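PDB 1O20: gamma-glutamyl phosphate reductase from Thermotoga maritima, which probably catalyses the NADPH-dependent reduction of L-glutamyl phosphate to glutamate semialdehyde, the second of two steps from glutamate to the semialdehyde in proline biosynthesis. Local coordinates for residues E51-I56 with R86-I91; I62-A67 with S75-L80; T153-G158 with E188-T193. All coordinates share one frame; numbering follows the deposited sequence.

Contact 1: residues E51-I56 with R86-I91; sequences ERRKEI and RIDEMI
Arg53 reaches across to Asp88 and lies over Ile87 on the way. Its side chain is extended from CG to NE, and the turn about CD-NE (chi4 -83°) sets CZ beside Ile87 CG2. NH2 then meets Asp88 OD1 at 2.6 Å, nearly in line with the C-O bond of the carboxylate and a little out of the guanidinium plane. The hydrogen bond of this salt bridge is moderately bent, with an N-H...O angle of 150°. The two side chains cross at about a right angle, and their flat groups are turned 65° apart. One guanidinium face carries Ile87 CG2, offset toward the rim, while Ile87 CB comes within 3.7 Å of Arg53 NH1. Obliquely to the group, Ile91 CD1 lies 3.6 Å from Arg53 NH2. Asp84 takes NH1 and Asp50 takes NE, so three carboxylates share the guanidinium and should fix its rotation. Deeper in, the contact turns apolar: Ile56 CG2 touches Ile87 CD1 at 4.2 Å, and Ile56 goes on to Ala168 and Ile169 of helix 163-177. Arg52 leaves helical geometry after helix 35-51 and sits at the N-cap position of helix 53-69. What results is helix-to-helix packing in the N-terminal helical part of an aldehyde dehydrogenase-like fold, apolar inside and with a salt bridge at its more exposed margin.

Contact 2: residues I62-A67 with S75-L80; sequences IDVEKA and SLVDRL
Leu80 fits against Asp63 and Ala67, one turn apart on the facing helix, and this is the close-packed part of the contact. A chi1 of 153° sets its CG anti to the backbone N, and from there both methyls face helix 53-69. CD1 meets the CB of Asp63 at 4.0 Å, and CD2 reaches the backbone of the same residue, 3.9 Å from Asp63 O. That CD2 also touches Ala67 CB at 4.1 Å. The carboxylate of Asp63 is spent elsewhere: OD1 takes a hydrogen bond from Asn164 and OD2 pairs with Ser165, which ties this buried end to the first turn of helix 163-177. Ala162 also touches Leu80.

Toward Val64, which is partly exposed, the contacts are fewer. Val64 and Val77 cross at about a right angle and touch through one methyl each, CG1 to CG1 at 4.1 Å, although their CA atoms, 6.5 Å apart, make the nearest backbone pair. From Val64 CG2 it is 4.4 Å to Leu80 CG, and Ala67 CB stands 4.3 Å from Val77 CG2. No hydrogen bond joins the two segments, but Asn60 ND2, earlier on helix 53-69, bonds Leu80 O. On the outer side of helix 74-80, Leu76, Asp78 and Arg79 are exposed, with Leu76 CD2 lying over the centre of the Arg79 guanidinium. The segment axes approach to 9.9 Å at 165°: an antiparallel helical hairpin, two consecutive helices joined by a short loop.

Contact 3: residues T153-G158 with E188-T193; sequences TILLRG and EFIENT
Leu155 and Leu156 pair with Glu188 and Phe189 as neighbouring parallel strands of a beta-alpha-beta crossover, helix 163-177 making the connection. Glu188 N gives its hydrogen to Ile154 O and Leu156 N to Glu188 O, while Ile190 N bonds Leu156 O at 2.7 Å. On the face holding Leu156 and Phe189, the phenyl ring turns its edge to Leu156: CD1 is 3.7 Å from the leucine CB, in the ring plane. Val170 of the connecting helix packs on both. On the face of Leu155 and Glu188, Leu155 CD1 touches Ile190 CD1 at 3.8 Å. Strand 187-189 is one of the two edge strands of this four-stranded parallel sheet, as counted within this chain, consistent with the Rossmann-like coenzyme domain of aldehyde dehydrogenases. Beyond the end of strand 187-189, the side chain of Arg157 extends the contact. A bend at chi2 (-92°) swings CD aside, CB and CG lie against Ile190, and NH2 gives a nearly straight, in-plane bond to Thr193 O at 2.8 Å. NE reaches Asn192 O through a water. An alanine in place of Arg157 would probably leave Thr193 O without this donor and the water without its NE partner, so that the loop 191-193 is less firmly held to the strand.

How the contacts relate
After helices 15-30 and 35-51 the chain enters helix 53-69, which supplies the opening segments of contacts 1 and 2. Contact 2 closes first, when helix 74-80 folds back; contact 1 closes next, at helix 84-99, so the smaller loop is nested inside the larger. Their centres are about 17 Å apart, and a salt bridge from Arg86 to Asp78 joins them. Contact 3 follows in series, closing the excursion from strand 154-157 to strand 187-189, and touches neither. Helix 163-177, inside that excursion, meets residues of all three: Ile56, Asp63, and the pair Leu156 and Phe189. It thus connects the N-terminal helices to the four-stranded sheet.

Contact 1: residues E51-I56 with R86-I91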
loop_
_atom_site.group_PDB
_atom_site.type_symbol
_atom_site.label_atom_id
_atom_site.label_comp_id
_atom_site.label_asym_id
_atom_site.label_seq_id
_atom_site.Cartn_x
_atom_site.Cartn_y
_atom_site.Cartn_z
ATOM N N GLU A 51 -26.667 -2.451 -7.992
ATOM C CA GLU A 51 -27.731 -1.920 -8.820
ATOM C C GLU A 51 -27.283 -1.203 -10.101
ATOM O O GLU A 51 -28.066 -1.117 -11.027
ATOM C CB GLU A 51 -28.524 -0.886 -8.028
ATOM C CG GLU A 51 -29.459 -1.439 -6.975
ATOM C CD GLU A 51 -30.013 -0.356 -6.039
ATOM O OE1 GLU A 51 -30.301 0.811 -6.476
ATOM O OE2 GLU A 51 -30.152 -0.683 -4.843
ATOM N N ARG A 52 -26.077 -0.633 -10.120
ATOM C CA ARG A 52 -25.627 0.206 -11.236
ATOM C C ARG A 52 -24.596 -0.514 -12.090
ATOM O O ARG A 52 -23.850 0.108 -12.845
ATOM C CB ARG A 52 -25.071 1.575 -10.751
ATOM C CG ARG A 52 -26.080 2.510 -10.091
ATOM C CD ARG A 52 -27.248 2.916 -10.928
ATOM N NE ARG A 52 -28.186 3.779 -10.211
ATOM C CZ ARG A 52 -29.304 4.248 -10.742
ATOM N NH1 ARG A 52 -29.656 3.930 -11.991
ATOM N NH2 ARG A 52 -30.092 5.059 -10.042
ATOM N N ARG A 53 -24.592 -1.837 -11.998
ATOM C CA ARG A 53 -23.690 -2.674 -12.762
ATOM C C ARG A 53 -23.666 -2.288 -14.202
ATOM O O ARG A 53 -22.604 -2.117 -14.792
ATOM C CB ARG A 53 -24.159 -4.118 -12.731
ATOM C CG ARG A 53 -23.669 -4.865 -11.585
ATOM C CD ARG A 53 -24.259 -6.285 -11.484
ATOM N NE ARG A 53 -23.944 -6.708 -10.137
ATOM C CZ ARG A 53 -22.797 -7.231 -9.760
ATOM N NH1 ARG A 53 -21.821 -7.463 -10.628
ATOM N NH2 ARG A 53 -22.616 -7.519 -8.489
ATOM N N LYS A 54 -24.861 -2.206 -14.768
ATOM C CA LYS A 54 -25.056 -1.912 -16.178
ATOM C C LYS A 54 -24.353 -0.606 -16.569
ATOM O O LYS A 54 -23.581 -0.564 -17.537
ATOM C CB LYS A 54 -26.564 -1.795 -16.455
ATOM C CG LYS A 54 -27.195 -3.022 -17.149
ATOM C CD LYS A 54 -26.897 -4.410 -16.517
ATOM C CE LYS A 54 -27.889 -5.486 -17.091
ATOM N NZ LYS A 54 -27.210 -6.654 -17.828
ATOM N N GLU A 55 -24.647 0.456 -15.819
ATOM C CA GLU A 55 -24.074 1.770 -16.057
ATOM C C GLU A 55 -22.545 1.719 -15.925
ATOM O O GLU A 55 -21.825 2.253 -16.756
ATOM C CB GLU A 55 -24.664 2.821 -15.075
ATOM C CG GLU A 55 -26.115 3.229 -15.359
ATOM C CD GLU A 55 -27.181 2.313 -14.726
ATOM O OE1 GLU A 55 -26.858 1.218 -14.146
ATOM O OE2 GLU A 55 -28.385 2.715 -14.811
ATOM N N ILE A 56 -22.054 1.052 -14.899
ATOM C CA ILE A 56 -20.621 0.984 -14.642
ATOM C C ILE A 56 -19.930 0.213 -15.763
ATOM O O ILE A 56 -18.869 0.594 -16.220
ATOM C CB ILE A 56 -20.330 0.345 -13.241
ATOM C CG1 ILE A 56 -20.820 1.298 -12.141
ATOM C CG2 ILE A 56 -18.793 0.072 -13.020
ATOM C CD1 ILE A 56 -21.125 0.597 -10.808
ATOM N N ARG A 86 -15.535 -8.460 -10.844
ATOM C CA ARG A 86 -14.753 -7.376 -10.275
ATOM C C ARG A 86 -15.646 -6.401 -9.516
ATOM O O ARG A 86 -15.242 -5.894 -8.487
ATOM C CB ARG A 86 -13.892 -6.703 -11.351
ATOM C CG ARG A 86 -12.650 -7.521 -11.679
ATOM C CD ARG A 86 -12.022 -7.291 -13.044
ATOM N NE ARG A 86 -10.869 -8.181 -13.248
ATOM C CZ ARG A 86 -9.924 -8.008 -14.171
ATOM N NH1 ARG A 86 -9.952 -6.962 -14.982
ATOM N NH2 ARG A 86 -8.919 -8.874 -14.263
ATOM N N ILE A 87 -16.867 -6.169 -9.979
ATOM C CA ILE A 87 -17.793 -5.401 -9.193
ATOM C C ILE A 87 -18.124 -6.150 -7.897
ATOM O O ILE A 87 -18.211 -5.536 -6.819
ATOM C CB ILE A 87 -19.060 -5.033 -9.973
ATOM C CG1 ILE A 87 -18.698 -4.076 -11.125
ATOM C CG2 ILE A 87 -20.052 -4.374 -9.026
ATOM C CD1 ILE A 87 -19.735 -3.917 -12.102
ATOM N N ASP A 88 -18.245 -7.473 -7.982
ATOM C CA ASP A 88 -18.408 -8.289 -6.771
ATOM C C ASP A 88 -17.241 -8.107 -5.799
ATOM O O ASP A 88 -17.465 -8.091 -4.591
ATOM C CB ASP A 88 -18.578 -9.790 -7.097
ATOM C CG ASP A 88 -19.857 -10.101 -7.827
ATOM O OD1 ASP A 88 -20.799 -9.298 -7.829
ATOM O OD2 ASP A 88 -20.011 -11.140 -8.491
ATOM N N GLU A 89 -16.008 -7.975 -6.297
ATOM C CA GLU A 89 -14.860 -7.795 -5.401
ATOM C C GLU A 89 -15.035 -6.460 -4.682
ATOM O O GLU A 89 -14.664 -6.350 -3.514
ATOM C CB GLU A 89 -13.468 -7.786 -6.099
ATOM C CG GLU A 89 -12.991 -9.115 -6.678
ATOM C CD GLU A 89 -11.784 -9.016 -7.654
ATOM O OE1 GLU A 89 -11.409 -7.926 -8.178
ATOM O OE2 GLU A 89 -11.205 -10.082 -7.923
HETATM N N MSE A 90 -15.513 -5.446 -5.404
HETATM C CA MSE A 90 -15.748 -4.112 -4.796
HETATM C C MSE A 90 -16.786 -4.229 -3.678
HETATM O O MSE A 90 -16.618 -3.635 -2.591
HETATM C CB MSE A 90 -16.209 -3.093 -5.845
HETATM C CG MSE A 90 -15.111 -2.607 -6.770
HETATM SE SE MSE A 90 -15.978 -1.508 -8.195
HETATM C CE MSE A 90 -15.101 -2.317 -9.764
ATOM N N ILE A 91 -17.822 -5.035 -3.932
ATOM C CA ILE A 91 -18.897 -5.266 -2.964
ATOM C C ILE A 91 -18.408 -5.994 -1.700
ATOM O O ILE A 91 -18.695 -5.552 -0.589
ATOM C CB ILE A 91 -20.058 -5.990 -3.634
ATOM C CG1 ILE A 91 -20.881 -4.976 -4.435
ATOM C CG2 ILE A 91 -20.953 -6.718 -2.609
ATOM C CD1 ILE A 91 -21.757 -5.568 -5.572
#

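Contact 2: residues I62-A67 with S75-L80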
loop_
_atom_site.group_PDB
_atom_site.type_symbol
_atom_site.label_atom_id
_atom_site.label_comp_id
_atom_site.label_asym_id
_atom_site.label_seq_id
_atom_site.Cartn_x
_atom_site.Cartn_y
_atom_site.Cartn_z
ATOM N N ILE A 62 -16.504 1.836 -22.702
ATOM C CA ILE A 62 -15.928 2.966 -23.421
ATOM C C ILE A 62 -14.448 3.122 -23.119
ATOM O O ILE A 62 -13.658 3.216 -24.036
ATOM C CB ILE A 62 -16.692 4.263 -23.139
ATOM C CG1 ILE A 62 -18.098 4.175 -23.766
ATOM C CG2 ILE A 62 -15.909 5.469 -23.662
ATOM C CD1 ILE A 62 -19.037 5.262 -23.244
ATOM N N ASP A 63 -14.066 3.109 -21.841
ATOM C CA ASP A 63 -12.661 3.193 -21.464
ATOM C C ASP A 63 -11.803 2.087 -22.139
ATOM O O ASP A 63 -10.690 2.340 -22.668
ATOM C CB ASP A 63 -12.511 3.078 -19.951
ATOM C CG ASP A 63 -13.044 4.285 -19.196
ATOM O OD1 ASP A 63 -13.212 5.378 -19.790
ATOM O OD2 ASP A 63 -13.340 4.213 -17.972
ATOM N N VAL A 64 -12.310 0.859 -22.088
ATOM C CA VAL A 64 -11.614 -0.301 -22.648
ATOM C C VAL A 64 -11.467 -0.182 -24.172
ATOM O O VAL A 64 -10.389 -0.448 -24.696
ATOM C CB VAL A 64 -12.324 -1.641 -22.267
ATOM C CG1 VAL A 64 -11.853 -2.796 -23.149
ATOM C CG2 VAL A 64 -12.061 -1.964 -20.767
ATOM N N GLU A 65 -12.511 0.238 -24.872
ATOM C CA GLU A 65 -12.446 0.321 -26.356
ATOM C C GLU A 65 -11.505 1.466 -26.726
ATOM O O GLU A 65 -10.793 1.359 -27.693
ATOM C CB GLU A 65 -13.823 0.512 -27.019
ATOM N N LYS A 66 -11.463 2.525 -25.905
ATOM C CA LYS A 66 -10.557 3.641 -26.156
ATOM C C LYS A 66 -9.112 3.194 -25.959
ATOM O O LYS A 66 -8.258 3.553 -26.741
ATOM C CB LYS A 66 -10.871 4.864 -25.267
ATOM C CG LYS A 66 -11.840 5.883 -25.878
ATOM C CD LYS A 66 -12.018 7.116 -24.929
ATOM C CE LYS A 66 -12.261 8.442 -25.677
ATOM N NZ LYS A 66 -11.857 9.673 -24.864
ATOM N N ALA A 67 -8.827 2.400 -24.941
ATOM C CA ALA A 67 -7.457 1.929 -24.719
ATOM C C ALA A 67 -6.974 0.978 -25.850
ATOM O O ALA A 67 -5.792 1.000 -26.249
ATOM C CB ALA A 67 -7.369 1.224 -23.399
ATOM N N SER A 75 -2.241 -6.529 -21.131
ATOM C CA SER A 75 -1.986 -6.697 -19.719
ATOM C C SER A 75 -2.317 -5.399 -18.937
ATOM O O SER A 75 -2.618 -5.440 -17.742
ATOM C CB SER A 75 -0.540 -7.124 -19.495
ATOM O OG SER A 75 0.366 -6.175 -20.001
ATOM N N LEU A 76 -2.271 -4.261 -19.629
ATOM C CA LEU A 76 -2.571 -2.967 -19.005
ATOM C C LEU A 76 -4.051 -2.641 -19.174
ATOM O O LEU A 76 -4.651 -2.038 -18.304
ATOM C CB LEU A 76 -1.705 -1.834 -19.590
ATOM C CG LEU A 76 -0.162 -1.936 -19.556
ATOM C CD1 LEU A 76 0.504 -0.590 -19.878
ATOM C CD2 LEU A 76 0.364 -2.459 -18.260
ATOM N N VAL A 77 -4.633 -3.051 -20.291
ATOM C CA VAL A 77 -6.073 -2.951 -20.473
ATOM C C VAL A 77 -6.767 -3.714 -19.355
ATOM O O VAL A 77 -7.742 -3.234 -18.758
ATOM C CB VAL A 77 -6.497 -3.549 -21.811
ATOM C CG1 VAL A 77 -8.035 -3.570 -21.951
ATOM C CG2 VAL A 77 -5.852 -2.785 -22.959
ATOM N N ASP A 78 -6.250 -4.899 -19.052
ATOM C CA ASP A 78 -6.783 -5.732 -17.988
ATOM C C ASP A 78 -6.829 -5.046 -16.610
ATOM O O ASP A 78 -7.703 -5.342 -15.797
ATOM C CB ASP A 78 -5.965 -7.007 -17.900
ATOM C CG ASP A 78 -6.354 -7.857 -16.716
ATOM O OD1 ASP A 78 -7.532 -8.268 -16.666
ATOM O OD2 ASP A 78 -5.556 -8.142 -15.802
ATOM N N ARG A 79 -5.864 -4.181 -16.320
ATOM C CA ARG A 79 -5.885 -3.390 -15.085
ATOM C C ARG A 79 -7.076 -2.470 -15.035
ATOM O O ARG A 79 -7.548 -2.127 -13.988
ATOM C CB ARG A 79 -4.644 -2.518 -14.963
ATOM C CG ARG A 79 -3.357 -3.307 -14.757
ATOM C CD ARG A 79 -2.131 -2.376 -14.575
ATOM N NE ARG A 79 -0.889 -3.120 -14.327
ATOM C CZ ARG A 79 0.301 -2.543 -14.126
ATOM N NH1 ARG A 79 0.419 -1.206 -14.162
ATOM N NH2 ARG A 79 1.371 -3.304 -13.885
ATOM N N LEU A 80 -7.498 -2.021 -16.193
ATOM C CA LEU A 80 -8.542 -1.032 -16.335
ATOM C C LEU A 80 -9.932 -1.679 -16.451
ATOM O O LEU A 80 -10.962 -1.106 -16.038
ATOM C CB LEU A 80 -8.196 -0.182 -17.557
ATOM C CG LEU A 80 -9.335 0.455 -18.276
ATOM C CD1 LEU A 80 -9.889 1.541 -17.330
ATOM C CD2 LEU A 80 -8.814 1.043 -19.546
#

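Contact 3: residues T153-G158 with E188-T193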
loop_
_atom_site.group_PDB
_atom_site.type_symbol
_atom_site.label_atom_id
_atom_site.label_comp_id
_atom_site.label_asym_id
_atom_site.label_seq_id
_atom_site.Cartn_x
_atom_site.Cartn_y
_atom_site.Cartn_z
ATOM N N THR A 153 -13.160 12.441 4.785
ATOM C CA THR A 153 -13.669 12.638 3.435
ATOM C C THR A 153 -12.546 12.334 2.421
ATOM O O THR A 153 -11.369 12.167 2.787
ATOM C CB THR A 153 -14.245 14.024 3.242
ATOM O OG1 THR A 153 -13.240 15.001 3.543
ATOM C CG2 THR A 153 -15.363 14.296 4.212
ATOM N N ILE A 154 -12.931 12.282 1.160
ATOM C CA ILE A 154 -12.011 11.961 0.077
ATOM C C ILE A 154 -12.221 12.732 -1.221
ATOM O O ILE A 154 -13.346 12.908 -1.747
ATOM C CB ILE A 154 -12.034 10.426 -0.148
ATOM C CG1 ILE A 154 -10.905 9.964 -1.062
ATOM C CG2 ILE A 154 -13.339 10.006 -0.738
ATOM C CD1 ILE A 154 -10.893 8.434 -1.192
ATOM N N LEU A 155 -11.100 13.169 -1.751
ATOM C CA LEU A 155 -11.018 13.809 -3.038
ATOM C C LEU A 155 -10.249 12.892 -3.978
ATOM O O LEU A 155 -9.104 12.628 -3.787
ATOM C CB LEU A 155 -10.298 15.143 -2.903
ATOM C CG LEU A 155 -10.189 15.947 -4.193
ATOM C CD1 LEU A 155 -11.569 16.240 -4.793
ATOM C CD2 LEU A 155 -9.469 17.240 -3.951
ATOM N N LEU A 156 -10.929 12.410 -4.993
ATOM C CA LEU A 156 -10.412 11.411 -5.916
ATOM C C LEU A 156 -9.967 12.075 -7.208
ATOM O O LEU A 156 -10.724 12.840 -7.818
ATOM C CB LEU A 156 -11.523 10.403 -6.240
ATOM C CG LEU A 156 -12.024 9.600 -5.032
ATOM C CD1 LEU A 156 -13.397 9.103 -5.289
ATOM C CD2 LEU A 156 -11.068 8.459 -4.716
ATOM N N ARG A 157 -8.747 11.785 -7.607
ATOM C CA ARG A 157 -8.255 12.066 -8.955
ATOM C C ARG A 157 -7.598 10.798 -9.564
ATOM O O ARG A 157 -6.485 10.401 -9.228
ATOM C CB ARG A 157 -7.311 13.276 -8.934
ATOM C CG ARG A 157 -6.823 13.747 -10.297
ATOM C CD ARG A 157 -5.503 13.072 -10.663
ATOM N NE ARG A 157 -5.143 13.204 -12.049
ATOM C CZ ARG A 157 -4.441 12.300 -12.710
ATOM N NH1 ARG A 157 -4.036 11.153 -12.137
ATOM N NH2 ARG A 157 -4.179 12.526 -13.967
ATOM N N GLY A 158 -8.348 10.107 -10.406
ATOM C CA GLY A 158 -7.804 8.964 -11.107
ATOM C C GLY A 158 -7.283 9.301 -12.515
ATOM O O GLY A 158 -7.270 10.440 -12.950
ATOM N N GLU A 188 -15.721 13.492 -3.534
ATOM C CA GLU A 188 -15.689 14.321 -4.711
ATOM C C GLU A 188 -14.637 13.743 -5.631
ATOM O O GLU A 188 -13.676 13.144 -5.173
ATOM C CB GLU A 188 -15.355 15.766 -4.357
ATOM C CG GLU A 188 -16.389 16.466 -3.498
ATOM C CD GLU A 188 -17.638 16.903 -4.267
ATOM O OE1 GLU A 188 -17.623 16.995 -5.528
ATOM O OE2 GLU A 188 -18.662 17.120 -3.600
ATOM N N PHE A 189 -14.811 13.972 -6.933
ATOM C CA PHE A 189 -14.022 13.313 -7.965
ATOM C C PHE A 189 -13.654 14.312 -9.057
ATOM O O PHE A 189 -14.516 14.960 -9.648
ATOM C CB PHE A 189 -14.784 12.115 -8.535
ATOM C CG PHE A 189 -14.146 11.514 -9.764
ATOM C CD1 PHE A 189 -13.046 10.715 -9.652
ATOM C CD2 PHE A 189 -14.666 11.757 -11.027
ATOM C CE1 PHE A 189 -12.466 10.141 -10.784
ATOM C CE2 PHE A 189 -14.090 11.195 -12.164
ATOM C CZ PHE A 189 -12.998 10.383 -12.037
ATOM N N ILE A 190 -12.363 14.461 -9.285
ATOM C CA ILE A 190 -11.847 15.435 -10.252
ATOM C C ILE A 190 -11.975 14.806 -11.662
ATOM O O ILE A 190 -11.349 13.796 -11.922
ATOM C CB ILE A 190 -10.350 15.739 -9.966
ATOM C CG1 ILE A 190 -10.132 16.360 -8.587
ATOM C CG2 ILE A 190 -9.744 16.599 -11.055
ATOM C CD1 ILE A 190 -10.948 17.560 -8.300
ATOM N N GLU A 191 -12.781 15.408 -12.530
ATOM C CA GLU A 191 -12.982 14.941 -13.902
ATOM C C GLU A 191 -11.952 15.478 -14.897
ATOM O O GLU A 191 -11.728 14.877 -15.936
ATOM C CB GLU A 191 -14.380 15.322 -14.396
ATOM C CG GLU A 191 -15.483 14.804 -13.466
ATOM C CD GLU A 191 -16.888 14.902 -14.051
ATOM O OE1 GLU A 191 -17.030 15.397 -15.162
ATOM O OE2 GLU A 191 -17.852 14.507 -13.366
ATOM N N ASN A 192 -11.345 16.617 -14.580
ATOM C CA ASN A 192 -10.236 17.144 -15.374
ATOM C C ASN A 192 -9.013 16.261 -15.141
ATOM O O ASN A 192 -8.418 16.219 -14.073
ATOM C CB ASN A 192 -10.011 18.613 -14.980
ATOM C CG ASN A 192 -8.951 19.313 -15.800
ATOM O OD1 ASN A 192 -7.988 18.711 -16.225
ATOM N ND2 ASN A 192 -9.122 20.623 -15.996
ATOM N N THR A 193 -8.629 15.550 -16.176
ATOM C CA THR A 193 -7.495 14.623 -16.106
ATOM C C THR A 193 -6.131 15.303 -15.975
ATOM O O THR A 193 -5.183 14.697 -15.462
ATOM C CB THR A 193 -7.419 13.741 -17.386
ATOM O OG1 THR A 193 -6.063 13.700 -17.835
ATOM C CG2 THR A 193 -8.166 14.361 -18.634
HETATM O O HOH W 1 -5.925 15.920 -12.915
HETATM O O HOH W 2 -10.086 11.659 -12.436
#